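Local coordinates for carbohydrate binding protein (Flavobacterium johnsoniae, PDB 3HZB) that binds calcium ions through a betagamma-crystallin domain and, as part of a longer, probably secreted protein, may also take part in carbohydrate binding, at residues 1-14 with 31-44. Numbering follows the deposited sequence.
With CA (calcium ion), chain L; CA (calcium ion), chain M; CA (calcium ion), chain K.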
ATOM      1  N   ASP B   1      10.484  -9.370   1.305  1.00 36.19           N
ATOM      2  CA  ASP B   1       9.305  -9.251   2.210  1.00 35.09           C
ATOM      3  C   ASP B   1       8.149  -8.539   1.520  1.00 32.28           C
ATOM      4  O   ASP B   1       8.280  -7.393   1.088  1.00 32.71           O
ATOM      5  CB  ASP B   1       9.686  -8.488   3.480  1.00 37.99           C
ATOM      6  CG  ASP B   1      10.782  -9.177   4.266  1.00 40.38           C
ATOM      7  OD1 ASP B   1      10.613 -10.367   4.606  1.00 42.17           O
ATOM      8  OD2 ASP B   1      11.810  -8.526   4.545  1.00 41.83           O
ATOM      9  N   VAL B   2       7.015  -9.220   1.430  1.00 28.90           N
ATOM     10  CA  VAL B   2       5.838  -8.655   0.787  1.00 25.36           C
ATOM     11  C   VAL B   2       5.006  -7.838   1.766  1.00 22.66           C
ATOM     12  O   VAL B   2       4.088  -7.124   1.368  1.00 20.59           O
ATOM     13  CB  VAL B   2       4.955  -9.762   0.185  1.00 26.72           C
ATOM     14  CG1 VAL B   2       5.699 -10.454  -0.946  1.00 28.39           C
ATOM     15  CG2 VAL B   2       4.569 -10.764   1.262  1.00 25.98           C
ATOM     16  N   ILE B   3       5.328  -7.953   3.049  1.00 19.24           N
ATOM     17  CA  ILE B   3       4.612  -7.209   4.075  1.00 18.41           C
ATOM     18  C   ILE B   3       5.567  -6.718   5.153  1.00 16.55           C
ATOM     19  O   ILE B   3       6.430  -7.457   5.615  1.00 15.85           O
ATOM     20  CB  ILE B   3       3.515  -8.077   4.727  1.00 19.10           C
ATOM     21  CG1 ILE B   3       2.415  -8.365   3.696  1.00 21.54           C
ATOM     22  CG2 ILE B   3       2.941  -7.373   5.944  1.00 18.88           C
ATOM     23  CD1 ILE B   3       1.314  -9.252   4.201  1.00 23.01           C
ATOM     24  N   THR B   4       5.424  -5.455   5.531  1.00 14.35           N
ATOM     25  CA  THR B   4       6.259  -4.884   6.574  1.00 13.44           C
ATOM     26  C   THR B   4       5.336  -4.311   7.643  1.00 12.57           C
ATOM     27  O   THR B   4       4.395  -3.584   7.335  1.00 12.28           O
ATOM     28  CB  THR B   4       7.173  -3.767   6.025  1.00 14.56           C
ATOM     29  OG1 THR B   4       8.015  -4.306   4.996  1.00 15.69           O
ATOM     30  CG2 THR B   4       8.054  -3.211   7.133  1.00 15.84           C
ATOM     31  N   VAL B   5       5.588  -4.671   8.895  1.00 12.06           N
ATOM     32  CA  VAL B   5       4.776  -4.179   9.998  1.00 12.01           C
ATOM     33  C   VAL B   5       5.613  -3.189  10.797  1.00 14.23           C
ATOM     34  O   VAL B   5       6.771  -3.459  11.117  1.00 14.97           O
ATOM     35  CB  VAL B   5       4.301  -5.339  10.896  1.00 12.58           C
ATOM     36  CG1 VAL B   5       3.401  -6.252  10.088  1.00 10.04           C
ATOM     37  CG2 VAL B   5       5.498  -6.125  11.440  1.00 12.82           C
ATOM     38  N   TYR B   6       5.024  -2.039  11.108  1.00 13.30           N
ATOM     39  CA  TYR B   6       5.744  -1.004  11.833  1.00 13.29           C
ATOM     40  C   TYR B   6       5.232  -0.758  13.234  1.00 12.76           C
ATOM     41  O   TYR B   6       4.037  -0.891  13.515  1.00 13.30           O
ATOM     42  CB  TYR B   6       5.702   0.319  11.064  1.00 13.28           C
ATOM     43  CG  TYR B   6       6.284   0.254   9.674  1.00 12.70           C
ATOM     44  CD1 TYR B   6       5.545  -0.272   8.616  1.00 15.03           C
ATOM     45  CD2 TYR B   6       7.569   0.730   9.410  1.00 13.01           C
ATOM     46  CE1 TYR B   6       6.063  -0.324   7.332  1.00 14.41           C
ATOM     47  CE2 TYR B   6       8.101   0.682   8.120  1.00 14.67           C
ATOM     48  CZ  TYR B   6       7.339   0.152   7.089  1.00 15.35           C
ATOM     49  OH  TYR B   6       7.842   0.090   5.812  1.00 16.32           O
ATOM     50  N   LYS B   7       6.158  -0.371  14.105  1.00 12.87           N
ATOM     51  CA  LYS B   7       5.837  -0.083  15.489  1.00 12.22           C
ATOM     52  C   LYS B   7       4.965   1.164  15.587  1.00 13.40           C
ATOM     53  O   LYS B   7       4.034   1.194  16.364  1.00 10.75           O
ATOM     54  CB  LYS B   7       7.121   0.125  16.297  1.00 12.77           C
ATOM     55  CG  LYS B   7       6.897   0.325  17.796  1.00 13.90           C
ATOM     56  CD  LYS B   7       8.220   0.607  18.508  1.00 15.46           C
ATOM     57  CE  LYS B   7       8.037   0.688  20.017  1.00 17.02           C
ATOM     58  NZ  LYS B   7       7.760  -0.654  20.608  1.00 16.62           N
ATOM     59  N   ASP B   8       5.264   2.189  14.795  1.00 12.92           N
ATOM     60  CA  ASP B   8       4.488   3.428  14.835  1.00 12.91           C
ATOM     61  C   ASP B   8       3.633   3.663  13.602  1.00 12.84           C
ATOM     62  O   ASP B   8       3.796   3.004  12.579  1.00 13.19           O
ATOM     63  CB  ASP B   8       5.416   4.636  15.002  1.00 12.16           C
ATOM     64  CG  ASP B   8       6.202   4.596  16.291  1.00 13.71           C
ATOM     65  OD1 ASP B   8       5.738   3.952  17.253  1.00 15.17           O
ATOM     66  OD2 ASP B   8       7.278   5.224  16.346  1.00 16.62           O
ATOM     67  N   CYS B   9       2.725   4.627  13.706  1.00 14.59           N
ATOM     68  CA  CYS B   9       1.866   4.982  12.588  1.00 16.04           C
ATOM     69  C   CYS B   9       2.712   5.666  11.519  1.00 16.54           C
ATOM     70  O   CYS B   9       3.840   6.074  11.786  1.00 16.09           O
ATOM     71  CB  CYS B   9       0.731   5.895  13.075  1.00 17.97           C
ATOM     72  SG  CYS B   9      -0.582   4.905  13.858  1.00 22.96           S
ATOM     73  N   ASN B  10       2.179   5.761  10.305  1.00 16.66           N
ATOM     74  CA  ASN B  10       2.891   6.393   9.199  1.00 18.30           C
ATOM     75  C   ASN B  10       4.163   5.660   8.783  1.00 17.95           C
ATOM     76  O   ASN B  10       5.144   6.280   8.362  1.00 18.31           O
ATOM     77  CB  ASN B  10       3.219   7.843   9.555  1.00 21.59           C
ATOM     78  CG  ASN B  10       1.979   8.698   9.685  1.00 25.31           C
ATOM     79  OD1 ASN B  10       1.974   9.699  10.402  1.00 29.22           O
ATOM     80  ND2 ASN B  10       0.919   8.312   8.982  1.00 24.89           N
ATOM     81  N   TYR B  11       4.145   4.336   8.915  1.00 15.24           N
ATOM     82  CA  TYR B  11       5.272   3.497   8.512  1.00 16.45           C
ATOM     83  C   TYR B  11       6.620   3.928   9.086  1.00 16.26           C
ATOM     84  O   TYR B  11       7.598   4.090   8.352  1.00 16.58           O
ATOM     85  CB  TYR B  11       5.343   3.455   6.980  1.00 16.96           C
ATOM     86  CG  TYR B  11       3.977   3.381   6.332  1.00 15.90           C
ATOM     87  CD1 TYR B  11       3.465   4.459   5.605  1.00 14.87           C
ATOM     88  CD2 TYR B  11       3.167   2.258   6.499  1.00 16.10           C
ATOM     89  CE1 TYR B  11       2.173   4.423   5.064  1.00 15.55           C
ATOM     90  CE2 TYR B  11       1.880   2.209   5.966  1.00 13.92           C
ATOM     91  CZ  TYR B  11       1.386   3.295   5.254  1.00 14.53           C
ATOM     92  OH  TYR B  11       0.097   3.260   4.767  1.00 14.39           O
ATOM     93  N   THR B  12       6.665   4.103  10.402  1.00 17.66           N
ATOM     94  CA  THR B  12       7.885   4.506  11.093  1.00 17.41           C
ATOM     95  C   THR B  12       8.057   3.636  12.337  1.00 16.44           C
ATOM     96  O   THR B  12       7.149   2.893  12.713  1.00 15.83           O
ATOM     97  CB  THR B  12       7.826   5.991  11.527  1.00 17.93           C
ATOM     98  OG1 THR B  12       6.716   6.190  12.410  1.00 20.41           O
ATOM     99  CG2 THR B  12       7.669   6.898  10.314  1.00 18.93           C
ATOM    100  N   GLY B  13       9.220   3.734  12.974  1.00 16.22           N
ATOM    101  CA  GLY B  13       9.481   2.938  14.161  1.00 15.12           C
ATOM    102  C   GLY B  13      10.005   1.567  13.778  1.00 15.18           C
ATOM    103  O   GLY B  13      10.052   1.232  12.597  1.00 16.36           O
ATOM    104  N   PHE B  14      10.403   0.776  14.769  1.00 13.69           N
ATOM    105  CA  PHE B  14      10.932  -0.557  14.509  1.00 14.56           C
ATOM    106  C   PHE B  14      10.025  -1.333  13.564  1.00 15.17           C
ATOM    107  O   PHE B  14       8.815  -1.397  13.773  1.00 14.09           O
ATOM    108  CB  PHE B  14      11.073  -1.349  15.804  1.00 15.16           C
ATOM    109  CG  PHE B  14      11.788  -2.651  15.625  1.00 15.84           C
ATOM    110  CD1 PHE B  14      13.175  -2.703  15.668  1.00 16.58           C
ATOM    111  CD2 PHE B  14      11.079  -3.816  15.350  1.00 15.09           C
ATOM    112  CE1 PHE B  14      13.851  -3.901  15.436  1.00 18.06           C
ATOM    113  CE2 PHE B  14      11.743  -5.013  15.117  1.00 17.05           C
ATOM    114  CZ  PHE B  14      13.130  -5.057  15.159  1.00 17.81           C
ATOM    115  N   LEU B  31      11.656 -11.675  15.214  1.00 15.45           N
ATOM    116  CA  LEU B  31      11.944 -10.593  14.275  1.00 15.63           C
ATOM    117  C   LEU B  31      12.078  -9.284  15.044  1.00 15.63           C
ATOM    118  O   LEU B  31      12.356  -8.238  14.458  1.00 15.77           O
ATOM    119  CB  LEU B  31      10.814 -10.452  13.251  1.00 15.83           C
ATOM    120  CG  LEU B  31      10.553 -11.653  12.343  1.00 16.55           C
ATOM    121  CD1 LEU B  31       9.314 -11.405  11.493  1.00 17.26           C
ATOM    122  CD2 LEU B  31      11.776 -11.889  11.470  1.00 17.95           C
ATOM    123  N   GLY B  32      11.867  -9.348  16.357  1.00 15.21           N
ATOM    124  CA  GLY B  32      11.965  -8.157  17.188  1.00 13.59           C
ATOM    125  C   GLY B  32      10.646  -7.409  17.302  1.00 14.24           C
ATOM    126  O   GLY B  32      10.564  -6.361  17.952  1.00 11.95           O
ATOM    127  N   VAL B  33       9.611  -7.948  16.664  1.00 12.81           N
ATOM    128  CA  VAL B  33       8.284  -7.344  16.686  1.00 13.32           C
ATOM    129  C   VAL B  33       7.580  -7.741  17.981  1.00 13.12           C
ATOM    130  O   VAL B  33       7.505  -8.922  18.315  1.00 13.18           O
ATOM    131  CB  VAL B  33       7.452  -7.812  15.471  1.00 13.74           C
ATOM    132  CG1 VAL B  33       6.053  -7.208  15.523  1.00 14.72           C
ATOM    133  CG2 VAL B  33       8.158  -7.409  14.182  1.00 14.69           C
ATOM    134  N   LEU B  34       7.062  -6.750  18.699  1.00 12.24           N
ATOM    135  CA  LEU B  34       6.394  -6.982  19.978  1.00 12.50           C
ATOM    136  C   LEU B  34       4.886  -7.179  19.928  1.00 12.55           C
ATOM    137  O   LEU B  34       4.213  -6.789  18.974  1.00 13.43           O
ATOM    138  CB  LEU B  34       6.693  -5.824  20.932  1.00 12.93           C
ATOM    139  CG  LEU B  34       8.138  -5.633  21.394  1.00 13.05           C
ATOM    140  CD1 LEU B  34       8.307  -4.236  21.983  1.00 13.69           C
ATOM    141  CD2 LEU B  34       8.493  -6.698  22.425  1.00 13.67           C
ATOM    142  N   ASN B  35       4.372  -7.783  20.993  1.00 12.87           N
ATOM    143  CA  ASN B  35       2.951  -8.037  21.156  1.00 12.01           C
ATOM    144  C   ASN B  35       2.241  -6.697  21.378  1.00 12.05           C
ATOM    145  O   ASN B  35       2.848  -5.766  21.909  1.00 14.13           O
ATOM    146  CB  ASN B  35       2.739  -8.933  22.377  1.00 12.24           C
ATOM    147  CG  ASN B  35       1.291  -9.297  22.583  1.00 13.10           C
ATOM    148  OD1 ASN B  35       0.693  -8.985  23.620  1.00 14.95           O
ATOM    149  ND2 ASN B  35       0.714  -9.965  21.599  1.00 10.63           N
ATOM    150  N   ASP B  36       0.975  -6.599  20.965  1.00 11.97           N
ATOM    151  CA  ASP B  36       0.181  -5.378  21.151  1.00 12.51           C
ATOM    152  C   ASP B  36       1.040  -4.150  20.896  1.00 11.45           C
ATOM    153  O   ASP B  36       1.111  -3.254  21.734  1.00 11.65           O
ATOM    154  CB  ASP B  36      -0.356  -5.318  22.586  1.00 13.24           C
ATOM    155  CG  ASP B  36      -1.337  -6.424  22.885  1.00 13.99           C
ATOM    156  OD1 ASP B  36      -1.611  -7.206  21.961  1.00 12.76           O
ATOM    157  OD2 ASP B  36      -1.834  -6.511  24.030  1.00 13.48           O
ATOM    158  N   ASP B  37       1.676  -4.105  19.730  1.00 12.16           N
ATOM    159  CA  ASP B  37       2.595  -3.014  19.421  1.00 13.40           C
ATOM    160  C   ASP B  37       2.532  -2.490  17.988  1.00 12.92           C
ATOM    161  O   ASP B  37       2.862  -1.338  17.742  1.00 12.89           O
ATOM    162  CB  ASP B  37       4.021  -3.498  19.721  1.00 14.70           C
ATOM    163  CG  ASP B  37       5.035  -2.371  19.786  1.00 17.13           C
ATOM    164  OD1 ASP B  37       6.081  -2.483  19.118  1.00 19.95           O
ATOM    165  OD2 ASP B  37       4.799  -1.389  20.517  1.00 17.77           O
ATOM    166  N   ILE B  38       2.132  -3.323  17.034  1.00 11.51           N
ATOM    167  CA  ILE B  38       2.073  -2.879  15.644  1.00 12.47           C
ATOM    168  C   ILE B  38       1.057  -1.756  15.431  1.00 12.63           C
ATOM    169  O   ILE B  38      -0.041  -1.790  15.993  1.00 14.09           O
ATOM    170  CB  ILE B  38       1.753  -4.071  14.709  1.00 11.72           C
ATOM    171  CG1 ILE B  38       2.896  -5.090  14.780  1.00 15.83           C
ATOM    172  CG2 ILE B  38       1.564  -3.584  13.275  1.00 15.08           C
ATOM    173  CD1 ILE B  38       2.613  -6.403  14.053  1.00 16.28           C
ATOM    174  N   SER B  39       1.431  -0.757  14.629  1.00 13.14           N
ATOM    175  CA  SER B  39       0.548   0.379  14.351  1.00 13.59           C
ATOM    176  C   SER B  39       0.296   0.683  12.878  1.00 13.29           C
ATOM    177  O   SER B  39      -0.679   1.349  12.541  1.00 14.26           O
ATOM    178  CB  SER B  39       1.077   1.635  15.033  1.00 12.79           C
ATOM    179  OG  SER B  39       0.851   1.555  16.420  1.00 10.97           O
ATOM    180  N   SER B  40       1.181   0.232  12.001  1.00 13.08           N
ATOM    181  CA  SER B  40       0.970   0.453  10.574  1.00 12.96           C
ATOM    182  C   SER B  40       1.603  -0.687   9.792  1.00 13.59           C
ATOM    183  O   SER B  40       2.444  -1.422  10.321  1.00 13.73           O
ATOM    184  CB  SER B  40       1.533   1.818  10.125  1.00 13.55           C
ATOM    185  OG  SER B  40       2.937   1.916  10.274  1.00 14.83           O
ATOM    186  N   LEU B  41       1.175  -0.852   8.544  1.00 12.61           N
ATOM    187  CA  LEU B  41       1.695  -1.924   7.707  1.00 13.80           C
ATOM    188  C   LEU B  41       1.737  -1.565   6.237  1.00 12.33           C
ATOM    189  O   LEU B  41       0.840  -0.904   5.724  1.00 12.99           O
ATOM    190  CB  LEU B  41       0.829  -3.183   7.811  1.00 14.06           C
ATOM    191  CG  LEU B  41       0.401  -3.840   9.116  1.00 16.79           C
ATOM    192  CD1 LEU B  41      -0.731  -3.052   9.761  1.00 14.48           C
ATOM    193  CD2 LEU B  41      -0.076  -5.252   8.794  1.00 15.11           C
ATOM    194  N   ARG B  42       2.785  -2.015   5.561  1.00 13.17           N
ATOM    195  CA  ARG B  42       2.893  -1.812   4.127  1.00 14.28           C
ATOM    196  C   ARG B  42       2.604  -3.196   3.568  1.00 15.19           C
ATOM    197  O   ARG B  42       3.119  -4.195   4.071  1.00 13.64           O
ATOM    198  CB  ARG B  42       4.302  -1.389   3.715  1.00 15.19           C
ATOM    199  CG  ARG B  42       4.621   0.082   3.919  1.00 15.04           C
ATOM    200  CD  ARG B  42       6.037   0.371   3.451  1.00 17.22           C
ATOM    201  NE  ARG B  42       6.470   1.730   3.760  1.00 18.26           N
ATOM    202  CZ  ARG B  42       6.171   2.802   3.034  1.00 18.18           C
ATOM    203  NH1 ARG B  42       5.430   2.687   1.938  1.00 18.06           N
ATOM    204  NH2 ARG B  42       6.616   3.996   3.408  1.00 18.04           N
ATOM    205  N   ILE B  43       1.762  -3.268   2.550  1.00 15.85           N
ATOM    206  CA  ILE B  43       1.464  -4.562   1.967  1.00 16.32           C
ATOM    207  C   ILE B  43       1.588  -4.540   0.454  1.00 16.27           C
ATOM    208  O   ILE B  43       0.909  -3.778  -0.241  1.00 14.79           O
ATOM    209  CB  ILE B  43       0.076  -5.071   2.433  1.00 18.71           C
ATOM    210  CG1 ILE B  43      -0.604  -5.854   1.317  1.00 19.48           C
ATOM    211  CG2 ILE B  43      -0.749  -3.926   2.970  1.00 21.91           C
ATOM    212  CD1 ILE B  43      -1.893  -6.457   1.746  1.00 22.21           C
ATOM    213  N   THR B  44       2.501  -5.366  -0.044  1.00 16.18           N
ATOM    214  CA  THR B  44       2.757  -5.455  -1.471  1.00 16.48           C
ATOM    215  C   THR B  44       1.577  -6.061  -2.211  1.00 17.25           C
ATOM    216  O   THR B  44       0.992  -7.060  -1.785  1.00 15.75           O
ATOM    217  CB  THR B  44       4.028  -6.289  -1.749  1.00 17.00           C
ATOM    218  OG1 THR B  44       5.161  -5.628  -1.169  1.00 18.37           O
ATOM    219  CG2 THR B  44       4.252  -6.447  -3.252  1.00 16.72           C
TER
HETATM  220 CA    CA L 107       2.485   1.056  18.239  1.00 13.88          CA
HETATM  221 CA    CA M 108      -3.513  -8.841  21.610  1.00 14.02          CA
HETATM  222 CA    CA K 117       1.819  -1.205  -1.072  1.00 17.07          CA
HETATM  223  O   HOH W   1       7.685  -6.098  -1.760  1.00 26.66           O
HETATM  224  O   HOH W   2       3.314   3.700  18.292  1.00 27.15           O
HETATM  225  O   HOH W   3       8.393   3.436   5.687  1.00 20.30           O
HETATM  226  O   HOH W   4       3.912   0.923  20.406  1.00 16.08           O
HETATM  227  O   HOH W   5       4.340  -2.387  -0.356  1.00 19.11           O
HETATM  228  O   HOH W   6       1.069   2.929  19.433  1.00 17.30           O
HETATM  229  O   HOH W   7      -5.954  -7.811  21.756  1.00 16.69           O
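Thr4 and Tyr6 of strand 3-6 hydrogen-bond to Arg42 and Ser40 of strand 40-43, the two running antiparallel with axes 4.7 Å apart, until a classic beta bulge sets Ser39 and Ser40 both opposite Tyr6. On the inner face Val5 lies alongside Leu41, CG1 to CD2 3.8 Å, while Ile38 CD1 presses on Val5 CB; Leu51 and Ile82 of the other sheet close this core. On the other face Arg42 runs extended from CG to NE past the Tyr6 ring, and its NE makes a weak bond to Tyr6 OH. The guanidinium lies off-centre over Tyr11 in a cation-pi contact, planes 35° apart, and NH1 bonds Asn65 O of the second subunit. Tyr11 belongs to the folded-over loop between the first two strands of the betagamma-crystallin Greek key. Ser40 OG, placed between backbone N and carbonyl carbon (chi1 64°), pins that loop: it donates to Asp8 O at 2.7 Å and weakly accepts from Tyr11 N. Next door, Lys7 O, Asp37 O, Ser39 OG (also hydrogen-bonded to Asn76), Asp77 and three waters bind calcium. Lys7 stays extended until chi4 (71°) bends NZ to Asp37 OD1, a 2.9 Å syn-side salt bridge somewhat out of the carboxylate plane, with a weaker bond to OD2.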